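Local coordinates for protein nicotinate phosphoribosyltransferase (Vibrio cholerae, PDB 4HL7) that probably catalyses the ATP-dependent synthesis of nicotinate mononucleotide from nicotinate and phosphoribosyl diphosphate, a step of NAD biosynthesis, at residues A[5-10]-A[192-197]; A[134-139]-A[185-190]; A[243-248]-A[408-413]; A[270-275]-A[386-391]. All coordinates share one frame; numbering follows the deposited sequence.

Interaction 1: A[5-10]-A[192-197]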
loop_
_atom_site.group_PDB
_atom_site.type_symbol
_atom_site.label_atom_id
_atom_site.label_comp_id
_atom_site.label_asym_id
_atom_site.label_seq_id
_atom_site.Cartn_x
_atom_site.Cartn_y
_atom_site.Cartn_z
ATOM N N PRO A 5 23.764 1.096 -15.047
ATOM C CA PRO A 5 23.821 0.518 -13.680
ATOM C C PRO A 5 23.568 1.533 -12.548
ATOM O O PRO A 5 23.292 1.132 -11.416
ATOM C CB PRO A 5 25.244 -0.080 -13.597
ATOM C CG PRO A 5 26.051 0.684 -14.613
ATOM C CD PRO A 5 25.106 1.148 -15.701
ATOM N N ARG A 6 23.600 2.831 -12.855
ATOM C CA ARG A 6 23.224 3.848 -11.868
ATOM C C ARG A 6 21.703 4.083 -11.792
ATOM O O ARG A 6 21.217 4.593 -10.819
ATOM C CB ARG A 6 23.976 5.159 -12.104
ATOM C CG ARG A 6 25.498 5.024 -12.239
ATOM C CD ARG A 6 26.191 6.316 -11.818
ATOM N NE ARG A 6 25.336 7.033 -10.866
ATOM C CZ ARG A 6 25.176 8.353 -10.839
ATOM N NH1 ARG A 6 25.825 9.114 -11.699
ATOM N NH2 ARG A 6 24.355 8.911 -9.960
ATOM N N LEU A 7 20.970 3.673 -12.822
ATOM C CA LEU A 7 19.520 3.762 -12.818
ATOM C C LEU A 7 18.894 2.418 -12.436
ATOM O O LEU A 7 17.823 2.387 -11.804
ATOM C CB LEU A 7 19.002 4.152 -14.201
ATOM C CG LEU A 7 18.543 5.561 -14.600
ATOM C CD1 LEU A 7 17.826 5.485 -15.940
ATOM C CD2 LEU A 7 17.647 6.214 -13.561
ATOM N N PHE A 8 19.528 1.316 -12.858
ATOM C CA PHE A 8 18.942 -0.018 -12.688
ATOM C C PHE A 8 19.989 -0.978 -12.138
ATOM O O PHE A 8 21.075 -1.092 -12.727
ATOM C CB PHE A 8 18.462 -0.552 -14.019
ATOM C CG PHE A 8 17.468 0.318 -14.703
ATOM C CD1 PHE A 8 17.806 0.966 -15.891
ATOM C CD2 PHE A 8 16.187 0.494 -14.164
ATOM C CE1 PHE A 8 16.881 1.786 -16.554
ATOM C CE2 PHE A 8 15.248 1.293 -14.819
ATOM C CZ PHE A 8 15.615 1.959 -16.015
ATOM N N SER A 9 19.690 -1.652 -11.012
ATOM C CA SER A 9 20.579 -2.744 -10.559
ATOM C C SER A 9 20.342 -4.008 -11.402
ATOM O O SER A 9 19.331 -4.089 -12.160
ATOM C CB SER A 9 20.343 -3.055 -9.073
ATOM O OG SER A 9 18.936 -3.219 -8.784
ATOM N N PRO A 10 21.207 -5.045 -11.231
ATOM C CA PRO A 10 20.962 -6.219 -12.043
ATOM C C PRO A 10 19.633 -6.884 -11.746
ATOM O O PRO A 10 18.999 -7.428 -12.642
ATOM C CB PRO A 10 22.147 -7.153 -11.691
ATOM C CG PRO A 10 23.219 -6.255 -11.208
ATOM C CD PRO A 10 22.491 -5.132 -10.494
ATOM N N SER A 192 14.269 -0.457 -8.308
ATOM C CA SER A 192 14.768 -0.742 -6.949
ATOM C C SER A 192 16.041 0.098 -6.634
ATOM O O SER A 192 16.256 0.499 -5.465
ATOM C CB SER A 192 14.999 -2.260 -6.748
ATOM O OG SER A 192 15.928 -2.739 -7.699
ATOM N N GLN A 193 16.883 0.339 -7.652
ATOM C CA GLN A 193 18.096 1.187 -7.509
ATOM C C GLN A 193 17.729 2.608 -7.143
ATOM O O GLN A 193 18.371 3.212 -6.244
ATOM C CB GLN A 193 18.988 1.148 -8.778
ATOM C CG GLN A 193 20.367 1.830 -8.636
ATOM C CD GLN A 193 21.167 1.241 -7.498
ATOM O OE1 GLN A 193 21.273 0.049 -7.385
ATOM N NE2 GLN A 193 21.612 2.080 -6.589
ATOM N N VAL A 194 16.710 3.169 -7.820
ATOM C CA VAL A 194 16.278 4.507 -7.478
ATOM C C VAL A 194 15.708 4.570 -6.080
ATOM O O VAL A 194 16.031 5.512 -5.325
ATOM C CB VAL A 194 15.249 5.103 -8.469
ATOM C CG1 VAL A 194 14.606 6.355 -7.865
ATOM C CG2 VAL A 194 15.924 5.399 -9.793
ATOM N N GLN A 195 14.895 3.587 -5.686
ATOM C CA GLN A 195 14.386 3.583 -4.306
ATOM C C GLN A 195 15.547 3.476 -3.333
ATOM O O GLN A 195 15.525 4.101 -2.257
ATOM C CB GLN A 195 13.433 2.411 -4.031
ATOM C CG GLN A 195 12.796 2.459 -2.614
ATOM C CD GLN A 195 11.811 1.342 -2.372
ATOM O OE1 GLN A 195 11.822 0.341 -3.082
ATOM N NE2 GLN A 195 10.934 1.510 -1.370
ATOM N N ARG A 196 16.492 2.589 -3.658
ATOM C CA ARG A 196 17.659 2.383 -2.781
ATOM C C ARG A 196 18.377 3.733 -2.521
ATOM O O ARG A 196 18.608 4.108 -1.365
ATOM C CB ARG A 196 18.612 1.340 -3.357
ATOM C CG ARG A 196 19.783 0.989 -2.414
ATOM C CD ARG A 196 21.031 1.776 -2.801
ATOM N NE ARG A 196 21.965 1.850 -1.679
ATOM C CZ ARG A 196 22.796 2.875 -1.462
ATOM N NH1 ARG A 196 23.609 2.852 -0.416
ATOM N NH2 ARG A 196 22.801 3.927 -2.280
ATOM N N ASP A 197 18.667 4.467 -3.587
ATOM C CA ASP A 197 19.389 5.748 -3.482
ATOM C C ASP A 197 18.557 6.809 -2.760
ATOM O O ASP A 197 19.097 7.670 -2.056
ATOM C CB ASP A 197 19.699 6.278 -4.859
ATOM C CG ASP A 197 20.822 5.513 -5.549
ATOM O OD1 ASP A 197 21.526 4.748 -4.875
ATOM O OD2 ASP A 197 20.931 5.628 -6.784
HETATM O O HOH W 1 22.640 4.905 -8.409
HETATM O O HOH W 2 16.922 -1.447 -10.186
#

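Interaction 2: A[134-139]-A[185-190]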
loop_
_atom_site.group_PDB
_atom_site.type_symbol
_atom_site.label_atom_id
_atom_site.label_comp_id
_atom_site.label_asym_id
_atom_site.label_seq_id
_atom_site.Cartn_x
_atom_site.Cartn_y
_atom_site.Cartn_z
ATOM N N LEU A 134 5.388 -7.024 -5.267
ATOM C CA LEU A 134 6.441 -7.561 -6.137
ATOM C C LEU A 134 6.018 -7.384 -7.593
ATOM O O LEU A 134 6.822 -6.983 -8.445
ATOM C CB LEU A 134 6.704 -9.056 -5.863
ATOM C CG LEU A 134 7.092 -9.373 -4.421
ATOM C CD1 LEU A 134 7.128 -10.894 -4.176
ATOM C CD2 LEU A 134 8.395 -8.675 -4.045
ATOM N N VAL A 135 4.763 -7.727 -7.880
ATOM C CA VAL A 135 4.263 -7.600 -9.244
ATOM C C VAL A 135 4.212 -6.120 -9.621
ATOM O O VAL A 135 4.626 -5.754 -10.695
ATOM C CB VAL A 135 2.871 -8.301 -9.442
ATOM C CG1 VAL A 135 2.306 -8.009 -10.853
ATOM C CG2 VAL A 135 2.989 -9.825 -9.224
HETATM N N MSE A 136 3.744 -5.258 -8.719
HETATM C CA MSE A 136 3.660 -3.790 -9.076
HETATM C C MSE A 136 5.019 -3.249 -9.346
HETATM O O MSE A 136 5.194 -2.558 -10.329
HETATM C CB MSE A 136 2.903 -3.027 -7.972
HETATM C CG MSE A 136 1.479 -3.473 -8.044
HETATM SE SE MSE A 136 0.536 -2.641 -6.505
HETATM C CE MSE A 136 0.538 -0.778 -7.173
ATOM N N ALA A 137 6.033 -3.658 -8.542
ATOM C CA ALA A 137 7.437 -3.162 -8.682
ATOM C C ALA A 137 8.081 -3.628 -9.959
ATOM O O ALA A 137 8.872 -2.892 -10.603
ATOM C CB ALA A 137 8.298 -3.544 -7.482
ATOM N N ILE A 138 7.721 -4.856 -10.331
ATOM C CA ILE A 138 8.211 -5.448 -11.554
ATOM C C ILE A 138 7.605 -4.700 -12.748
ATOM O O ILE A 138 8.317 -4.320 -13.634
ATOM C CB ILE A 138 7.806 -6.956 -11.610
ATOM C CG1 ILE A 138 8.790 -7.794 -10.748
ATOM C CG2 ILE A 138 7.801 -7.451 -13.080
ATOM C CD1 ILE A 138 8.223 -9.190 -10.404
ATOM N N VAL A 139 6.285 -4.539 -12.776
ATOM C CA VAL A 139 5.663 -3.847 -13.924
ATOM C C VAL A 139 6.189 -2.414 -14.053
ATOM O O VAL A 139 6.551 -1.996 -15.127
ATOM C CB VAL A 139 4.119 -3.826 -13.870
ATOM C CG1 VAL A 139 3.528 -3.058 -15.068
ATOM C CG2 VAL A 139 3.562 -5.254 -13.887
ATOM N N GLY A 185 7.271 3.992 -0.888
ATOM C CA GLY A 185 7.277 3.986 -2.344
ATOM C C GLY A 185 7.782 2.744 -3.033
ATOM O O GLY A 185 8.274 2.815 -4.149
ATOM N N THR A 186 7.679 1.601 -2.396
ATOM C CA THR A 186 8.120 0.382 -3.069
ATOM C C THR A 186 7.250 0.010 -4.319
ATOM O O THR A 186 7.773 -0.341 -5.393
ATOM C CB THR A 186 8.040 -0.790 -2.048
ATOM O OG1 THR A 186 8.983 -0.573 -0.985
ATOM C CG2 THR A 186 8.308 -2.170 -2.742
ATOM N N ARG A 187 5.922 -0.010 -4.129
ATOM C CA ARG A 187 5.001 -0.533 -5.169
ATOM C C ARG A 187 5.028 0.244 -6.465
ATOM O O ARG A 187 4.785 -0.331 -7.543
ATOM C CB ARG A 187 3.554 -0.626 -4.668
ATOM C CG ARG A 187 2.899 0.716 -4.300
ATOM C CD ARG A 187 1.572 0.480 -3.591
ATOM N NE ARG A 187 1.731 -0.370 -2.433
ATOM C CZ ARG A 187 0.828 -1.277 -2.057
ATOM N NH1 ARG A 187 -0.267 -1.418 -2.780
ATOM N NH2 ARG A 187 1.049 -2.062 -0.988
ATOM N N ARG A 188 5.386 1.533 -6.396
ATOM C CA ARG A 188 5.457 2.278 -7.695
ATOM C C ARG A 188 6.787 2.959 -7.924
ATOM O O ARG A 188 6.871 4.001 -8.582
ATOM C CB ARG A 188 4.271 3.243 -7.890
ATOM C CG ARG A 188 2.971 2.585 -8.397
ATOM C CD ARG A 188 1.788 3.546 -8.146
ATOM N NE ARG A 188 0.456 2.922 -8.141
ATOM C CZ ARG A 188 -0.265 2.626 -7.047
ATOM N NH1 ARG A 188 0.221 2.824 -5.806
ATOM N NH2 ARG A 188 -1.490 2.095 -7.195
ATOM N N ARG A 189 7.847 2.333 -7.438
ATOM C CA ARG A 189 9.178 2.923 -7.639
ATOM C C ARG A 189 9.564 2.941 -9.104
ATOM O O ARG A 189 9.141 2.080 -9.890
ATOM C CB ARG A 189 10.255 2.181 -6.856
ATOM C CG ARG A 189 10.452 0.699 -7.275
ATOM C CD ARG A 189 11.036 -0.035 -6.097
ATOM N NE ARG A 189 11.311 -1.413 -6.493
ATOM C CZ ARG A 189 11.675 -2.360 -5.644
ATOM N NH1 ARG A 189 11.880 -2.054 -4.352
ATOM N NH2 ARG A 189 11.911 -3.605 -6.107
ATOM N N PHE A 190 10.421 3.892 -9.483
ATOM C CA PHE A 190 10.957 3.896 -10.837
ATOM C C PHE A 190 11.790 2.592 -11.060
ATOM O O PHE A 190 11.720 1.975 -12.131
ATOM C CB PHE A 190 11.881 5.112 -11.025
ATOM C CG PHE A 190 12.477 5.219 -12.414
ATOM C CD1 PHE A 190 11.789 5.905 -13.434
ATOM C CD2 PHE A 190 13.732 4.698 -12.696
ATOM C CE1 PHE A 190 12.322 5.987 -14.698
ATOM C CE2 PHE A 190 14.279 4.790 -13.985
ATOM C CZ PHE A 190 13.565 5.439 -14.981
HETATM O O HOH W 3 11.248 -2.505 -9.102
#

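Interaction 3: A[243-248]-A[408-413]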
loop_
_atom_site.group_PDB
_atom_site.type_symbol
_atom_site.label_atom_id
_atom_site.label_comp_id
_atom_site.label_asym_id
_atom_site.label_seq_id
_atom_site.Cartn_x
_atom_site.Cartn_y
_atom_site.Cartn_z
ATOM N N ASN A 243 -20.573 -12.094 8.363
ATOM C CA ASN A 243 -21.610 -11.342 7.737
ATOM C C ASN A 243 -21.086 -9.980 7.312
ATOM O O ASN A 243 -20.235 -9.415 7.974
ATOM C CB ASN A 243 -22.841 -11.159 8.669
ATOM C CG ASN A 243 -24.007 -10.559 7.909
ATOM O OD1 ASN A 243 -24.216 -9.316 7.943
ATOM N ND2 ASN A 243 -24.703 -11.417 7.109
ATOM N N GLU A 244 -21.547 -9.466 6.165
ATOM C CA GLU A 244 -20.994 -8.159 5.672
ATOM C C GLU A 244 -21.042 -7.034 6.747
ATOM O O GLU A 244 -20.115 -6.252 6.899
ATOM C CB GLU A 244 -21.782 -7.677 4.424
ATOM C CG GLU A 244 -21.411 -8.408 3.117
ATOM C CD GLU A 244 -22.332 -9.612 2.873
ATOM O OE1 GLU A 244 -22.723 -10.270 3.885
ATOM O OE2 GLU A 244 -22.688 -9.900 1.695
ATOM N N ARG A 245 -22.147 -6.972 7.480
ATOM C CA ARG A 245 -22.246 -5.885 8.442
ATOM C C ARG A 245 -21.208 -5.988 9.589
ATOM O O ARG A 245 -20.899 -4.952 10.222
ATOM C CB ARG A 245 -23.704 -5.853 9.016
ATOM C CG ARG A 245 -23.906 -4.812 10.097
ATOM C CD ARG A 245 -23.769 -3.401 9.575
ATOM N NE ARG A 245 -23.958 -2.445 10.688
ATOM C CZ ARG A 245 -23.042 -2.148 11.616
ATOM N NH1 ARG A 245 -21.825 -2.665 11.614
ATOM N NH2 ARG A 245 -23.363 -1.276 12.582
ATOM N N ASP A 246 -20.737 -7.205 9.901
ATOM C CA ASP A 246 -19.755 -7.417 10.950
ATOM C C ASP A 246 -18.338 -7.375 10.436
ATOM O O ASP A 246 -17.387 -7.459 11.218
ATOM C CB ASP A 246 -19.985 -8.825 11.594
ATOM C CG ASP A 246 -21.311 -8.929 12.268
ATOM O OD1 ASP A 246 -21.712 -7.929 12.919
ATOM O OD2 ASP A 246 -21.962 -9.987 12.115
ATOM N N SER A 247 -18.174 -7.280 9.112
ATOM C CA SER A 247 -16.874 -7.495 8.469
ATOM C C SER A 247 -15.739 -6.576 8.987
ATOM O O SER A 247 -14.643 -7.041 9.306
ATOM C CB SER A 247 -17.024 -7.347 6.960
ATOM O OG SER A 247 -17.434 -6.040 6.598
ATOM N N GLN A 248 -16.024 -5.269 9.101
ATOM C CA GLN A 248 -15.020 -4.346 9.452
ATOM C C GLN A 248 -14.682 -4.490 10.965
ATOM O O GLN A 248 -13.516 -4.498 11.379
ATOM C CB GLN A 248 -15.490 -2.942 9.129
ATOM C CG GLN A 248 -14.494 -1.885 9.574
ATOM C CD GLN A 248 -14.858 -0.527 9.014
ATOM O OE1 GLN A 248 -14.086 0.060 8.247
ATOM N NE2 GLN A 248 -16.030 -0.048 9.355
ATOM N N ARG A 408 -26.311 -0.848 1.364
ATOM C CA ARG A 408 -27.554 -0.833 2.138
ATOM C C ARG A 408 -27.278 -1.268 3.590
ATOM O O ARG A 408 -27.795 -0.645 4.525
ATOM C CB ARG A 408 -28.635 -1.696 1.490
ATOM C CG ARG A 408 -29.203 -1.064 0.243
ATOM C CD ARG A 408 -30.453 -1.816 -0.210
ATOM N NE ARG A 408 -31.630 -1.247 0.401
ATOM C CZ ARG A 408 -32.168 -0.095 -0.001
ATOM N NH1 ARG A 408 -31.626 0.563 -1.034
ATOM N NH2 ARG A 408 -33.244 0.402 0.622
ATOM N N ARG A 409 -26.485 -2.315 3.788
ATOM C CA ARG A 409 -26.188 -2.779 5.168
ATOM C C ARG A 409 -25.477 -1.710 6.002
ATOM O O ARG A 409 -25.624 -1.710 7.232
ATOM C CB ARG A 409 -25.355 -4.067 5.182
ATOM C CG ARG A 409 -25.987 -5.268 4.476
ATOM C CD ARG A 409 -27.348 -5.767 4.951
ATOM N NE ARG A 409 -28.543 -4.891 4.866
ATOM C CZ ARG A 409 -29.370 -4.659 3.852
ATOM N NH1 ARG A 409 -30.427 -3.897 4.086
ATOM N NH2 ARG A 409 -29.226 -5.150 2.648
ATOM N N PHE A 410 -24.762 -0.776 5.354
ATOM C CA PHE A 410 -24.050 0.282 6.090
ATOM C C PHE A 410 -24.738 1.626 6.007
ATOM O O PHE A 410 -24.163 2.665 6.360
ATOM C CB PHE A 410 -22.570 0.332 5.685
ATOM C CG PHE A 410 -21.786 -0.786 6.294
ATOM C CD1 PHE A 410 -21.673 -2.042 5.619
ATOM C CD2 PHE A 410 -21.256 -0.637 7.586
ATOM C CE1 PHE A 410 -20.956 -3.093 6.208
ATOM C CE2 PHE A 410 -20.548 -1.676 8.178
ATOM C CZ PHE A 410 -20.414 -2.912 7.502
ATOM N N ASN A 411 -25.963 1.599 5.529
ATOM C CA ASN A 411 -26.762 2.834 5.332
ATOM C C ASN A 411 -26.058 3.834 4.468
ATOM O O ASN A 411 -26.051 5.019 4.779
ATOM C CB ASN A 411 -27.078 3.470 6.695
ATOM C CG ASN A 411 -27.949 2.573 7.527
ATOM O OD1 ASN A 411 -27.514 2.043 8.546
ATOM N ND2 ASN A 411 -29.156 2.327 7.057
ATOM N N ILE A 412 -25.410 3.350 3.409
ATOM C CA ILE A 412 -24.701 4.220 2.457
ATOM C C ILE A 412 -25.657 4.457 1.285
ATOM O O ILE A 412 -26.327 3.522 0.808
ATOM C CB ILE A 412 -23.367 3.605 1.999
ATOM C CG1 ILE A 412 -22.348 3.516 3.189
ATOM C CG2 ILE A 412 -22.800 4.401 0.813
ATOM C CD1 ILE A 412 -21.207 2.549 2.956
ATOM N N GLU A 413 -25.803 5.731 0.877
ATOM C CA GLU A 413 -26.755 6.107 -0.152
ATOM C C GLU A 413 -26.395 5.374 -1.450
ATOM O O GLU A 413 -25.200 5.208 -1.794
ATOM C CB GLU A 413 -26.741 7.635 -0.396
#

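Interaction 4: A[270-275]-A[386-391]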
loop_
_atom_site.group_PDB
_atom_site.type_symbol
_atom_site.label_atom_id
_atom_site.label_comp_id
_atom_site.label_asym_id
_atom_site.label_seq_id
_atom_site.Cartn_x
_atom_site.Cartn_y
_atom_site.Cartn_z
ATOM N N THR A 270 -12.350 1.712 4.090
ATOM C CA THR A 270 -12.769 0.551 3.316
ATOM C C THR A 270 -14.237 0.715 2.942
ATOM O O THR A 270 -14.681 0.406 1.829
ATOM C CB THR A 270 -12.637 -0.724 4.140
ATOM O OG1 THR A 270 -11.276 -0.900 4.576
ATOM C CG2 THR A 270 -13.114 -1.956 3.288
ATOM N N LEU A 271 -15.002 1.262 3.889
ATOM C CA LEU A 271 -16.413 1.530 3.692
ATOM C C LEU A 271 -16.576 3.053 3.690
ATOM O O LEU A 271 -16.304 3.672 2.647
ATOM C CB LEU A 271 -17.251 0.871 4.814
ATOM C CG LEU A 271 -17.014 -0.657 4.813
ATOM C CD1 LEU A 271 -17.641 -1.295 6.025
ATOM C CD2 LEU A 271 -17.651 -1.297 3.561
ATOM N N THR A 272 -16.996 3.659 4.813
ATOM C CA THR A 272 -16.985 5.152 4.892
ATOM C C THR A 272 -16.506 5.548 6.298
ATOM O O THR A 272 -16.551 4.746 7.223
ATOM C CB THR A 272 -18.323 5.773 4.690
ATOM O OG1 THR A 272 -19.223 5.300 5.709
ATOM C CG2 THR A 272 -18.887 5.480 3.225
ATOM N N ILE A 273 -16.183 6.823 6.483
ATOM C CA ILE A 273 -15.790 7.281 7.824
ATOM C C ILE A 273 -16.918 7.056 8.836
ATOM O O ILE A 273 -16.642 6.588 9.973
ATOM C CB ILE A 273 -15.304 8.744 7.813
ATOM C CG1 ILE A 273 -14.663 9.157 9.169
ATOM C CG2 ILE A 273 -16.446 9.682 7.448
ATOM C CD1 ILE A 273 -13.576 8.245 9.668
ATOM N N ASP A 274 -18.171 7.274 8.456
ATOM C CA ASP A 274 -19.248 6.984 9.439
ATOM C C ASP A 274 -19.327 5.538 9.823
ATOM O O ASP A 274 -19.583 5.235 10.985
ATOM C CB ASP A 274 -20.631 7.463 8.981
ATOM C CG ASP A 274 -20.652 8.954 8.708
ATOM O OD1 ASP A 274 -20.368 9.739 9.626
ATOM O OD2 ASP A 274 -20.844 9.326 7.538
ATOM N N ALA A 275 -19.177 4.611 8.861
ATOM C CA ALA A 275 -19.172 3.155 9.205
ATOM C C ALA A 275 -18.011 2.819 10.093
ATOM O O ALA A 275 -18.142 2.021 11.027
ATOM C CB ALA A 275 -19.090 2.295 7.923
ATOM N N ALA A 386 -15.672 -5.728 -1.685
ATOM C CA ALA A 386 -15.679 -4.359 -2.272
ATOM C C ALA A 386 -15.036 -3.334 -1.382
ATOM O O ALA A 386 -14.991 -3.490 -0.184
ATOM C CB ALA A 386 -17.077 -3.910 -2.589
ATOM N N LYS A 387 -14.512 -2.283 -2.013
ATOM C CA LYS A 387 -14.079 -1.122 -1.273
ATOM C C LYS A 387 -14.920 0.043 -1.739
ATOM O O LYS A 387 -15.150 0.225 -2.935
ATOM C CB LYS A 387 -12.614 -0.790 -1.544
ATOM C CG LYS A 387 -12.128 0.414 -0.772
ATOM C CD LYS A 387 -10.655 0.593 -1.021
ATOM C CE LYS A 387 -10.276 2.027 -0.836
ATOM N NZ LYS A 387 -8.994 2.230 -1.557
ATOM N N ILE A 388 -15.372 0.867 -0.799
ATOM C CA ILE A 388 -16.240 1.970 -1.191
ATOM C C ILE A 388 -15.383 3.269 -1.194
ATOM O O ILE A 388 -15.172 3.899 -2.223
ATOM C CB ILE A 388 -17.464 2.086 -0.242
ATOM C CG1 ILE A 388 -18.377 0.889 -0.451
ATOM C CG2 ILE A 388 -18.324 3.308 -0.628
ATOM C CD1 ILE A 388 -19.335 0.599 0.668
ATOM N N SER A 389 -14.912 3.588 -0.001
ATOM C CA SER A 389 -14.041 4.725 0.413
ATOM C C SER A 389 -14.808 6.038 0.657
ATOM O O SER A 389 -16.041 6.122 0.487
ATOM C CB SER A 389 -12.813 4.952 -0.497
ATOM O OG SER A 389 -13.181 5.906 -1.524
ATOM N N ASP A 390 -14.066 7.076 1.030
ATOM C CA ASP A 390 -14.712 8.379 1.260
ATOM C C ASP A 390 -14.771 9.241 0.009
ATOM O O ASP A 390 -15.295 10.389 0.041
ATOM C CB ASP A 390 -14.055 9.099 2.406
ATOM C CG ASP A 390 -14.474 8.514 3.762
ATOM O OD1 ASP A 390 -15.718 8.254 3.995
ATOM O OD2 ASP A 390 -13.549 8.385 4.606
ATOM N N GLN A 391 -14.264 8.671 -1.093
ATOM C CA GLN A 391 -14.568 9.177 -2.441
ATOM C C GLN A 391 -15.455 8.166 -3.216
ATOM O O GLN A 391 -14.937 7.245 -3.835
ATOM C CB GLN A 391 -13.266 9.442 -3.174
ATOM C CG GLN A 391 -12.513 10.624 -2.602
ATOM C CD GLN A 391 -11.167 10.800 -3.255
ATOM O OE1 GLN A 391 -10.130 10.804 -2.578
ATOM N NE2 GLN A 391 -11.169 10.952 -4.582
#

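Interaction 1: A[5-10]-A[192-197]
The carboxamide of Gln193 meets Ser9 across the contact through its oxygen, OE1 standing 3.7 Å from Ser9 CB, while Arg14 NH2 donates to the same oxygen. Two other flat groups lie in the segments. The Phe8 ring has Leu7 CB over one face, toward the rim, and the ring packs against Glu141, Ser144 and Arg145 of helix 131-147. On the helix side, the Arg196 guanidinium takes Asp197 OD1 at its edge, in plane, in a salt bridge of 3.0 Å between NH2 and OD1.

Gln193 does most of the touching. Its CG is anti to the backbone N (chi1 -171°), which sets it 3.6 Å from Arg6 O, and its CB lies 3.5 Å from Leu7 O, so the aliphatic part of the side chain meets two successive carbonyls of the loop. Leu7 CD2 and Val194 CG2 add an apolar contact of 4.2 Å. Two waters supply polar bridges: one donates to both Arg6 O and Asp197 OD2, the other accepts from Ser9 N (2.9 Å) and Gln193 N (3.1 Å). Ser9 OG and Ser192 OG are 3.2 Å apart. Ser9 OG bonds to His11 O, and Ser192 OG to Ile12 O. Ser191 OG hydrogen-bonds to Val194 N in the first turn and to Leu7 O of the loop. The arrangement is that of an N-terminal segment laid over the first turn of a helix, here helix 192-205, which follows strand 181-183 in the alpha/beta-barrel domain.

Interaction 2: A[134-139]-A[185-190]
Van der Waals contact dominates where Met136, present as selenomethionine, and Ala137 face the loop 185-190. The chain of Met136 lies side by side with that of Arg187, pointing the same way, with CE 3.9 Å from Arg187 CB. A bend at chi3 (71°) sends this methyl on to Arg188, where CE sits 3.4 Å above the guanidinium plane, over its centre. Nearer the backbone, Met136 CB is pressed to 3.3 Å from Arg187 O. The smaller Ala137 side chain fits nearby, its CB 3.8 Å from Arg189 NE and 3.9 Å from Thr186 O.

Polar linkage between the segments passes through one water, which donates to Ala137 O (2.8 Å) and accepts from Arg189 NE (2.8 Å), lying in the guanidinium plane at its edge.

Charge is paired from outside: Arg187 forms salt bridges with Asp20 and Glu132, and Arg189 with Asp18. Neutral hydrogen bonds join Arg189 to Gln195 and Arg188 NH2 to Ile373 O. These bonds probably help to hold the guanidinium groups against which the methyls rest.

A sulfate, probably from the crystallisation liquor, lies about 5 Å from the Arg188 side chain and may mark a pocket. The loop follows strand 181-183, at the carboxyl end of a parallel strand, the position from which alpha/beta barrels typically build their active sites; here it is backed by helix 131-147.

Interaction 3: A[243-248]-A[408-413]
Glu244 O points at the rim of the Phe410 ring, lying at its edge in the ring plane, 3.3 Å from CE1, so that a backbone carbonyl meets the electropositive C-H edge of an aromatic ring. The same oxygen also accepts from Ser247 N and, at 2.7 Å, from Ser247 OG. Arg245 adds further contacts. Its CD stands over one face of the ring in a CH-pi contact, 4.1 Å from the centroid and 18° off the normal, and its own carbonyl O approaches Phe410 CZ to 3.4 Å. CG of Arg245 is anti to the backbone N (chi1 176°) and the chain then bends at chi2, bringing CD within 3.4 Å of Arg409 O as well. The guanidinium is inclined 41° to the ring rather than stacked on it, and NH1 has a long, weak ion pair with Asp279.

On one side, an Asx turn, Asn243 OD1 accepting from Arg245 N, shapes the approach to helix 247-258. On the other, Phe410 lies just beyond helix 400-409, whose end is a Schellman motif with Asn411 as the C-prime residue. Joined here at the protein surface are thus the entry to one helix and the Schellman-capped exit of another.

Interaction 4: A[270-275]-A[386-391]
Asp390 CG is anti to its own carbonyl carbon (chi1 -76°), beside the backbone N. The carboxylate meets the first turn of helix 273-279, where OD1 accepts from Ile273 N at 2.9 Å through its syn lone pair. This is an acidic group at a helix N-terminus. Thr272 is the N-cap residue, its OG1 accepting from Ala275 N at 3.2 Å; Asp390 separately takes the N-H of Ile273. A carboxylate placed here would probably be stabilised by the helix dipole.

Before the helix, the two backbones run 31° apart and are tied by main-chain bonds. Ile388 N donates to Thr270 O in a nearly straight bond of 2.8 Å (177° at the hydrogen), and Lys387 CA makes a C-H...O contact with that oxygen. Ser389 N to Leu271 O is weak and bent. Ser389 OG accepts from Gln391 N, an ST turn with Asp390 at its middle, and donates to Ile388 O.

Apolar contact is made where Leu271 CD2 meets Ile388 CD1 at 3.8 Å, with Leu403 and Leu406 of helix 400-409 packing there too. The side chains of Thr270 and Lys387 also touch His232, which is predicted to be the autophosphorylated residue of this enzyme and is unmodified here; the contact therefore borders the probable phosphorylation site. At the helix start, Asp390 OD2 lies 3.7 Å from Ile273 CB.

Interactions 2 and 4 are buried, interaction 1 is partly so and interaction 3 lies at the surface. Interactions 1 and 2 adjoin: Gln195 of helix 192-205 holds Arg189 and Thr186, and Leu7 and Phe8 pack on Phe190. Interactions 3 and 4, their centres about 10 Å apart, meet through Phe410 on Leu271 and Ile412 on Ile388. The two pairs are separated, the centres of interactions 1 and 4 lying about 37 Å apart, on opposite sides of the chain's centre. Chemistry differs: waters bridge the segments within interaction 1 and, singly, within interaction 2, where selenomethionine and alanine methyls rest on arginines; an aromatic ring with carbonyl and aliphatic neighbours makes interaction 3, direct backbone and carboxylate bonds interaction 4.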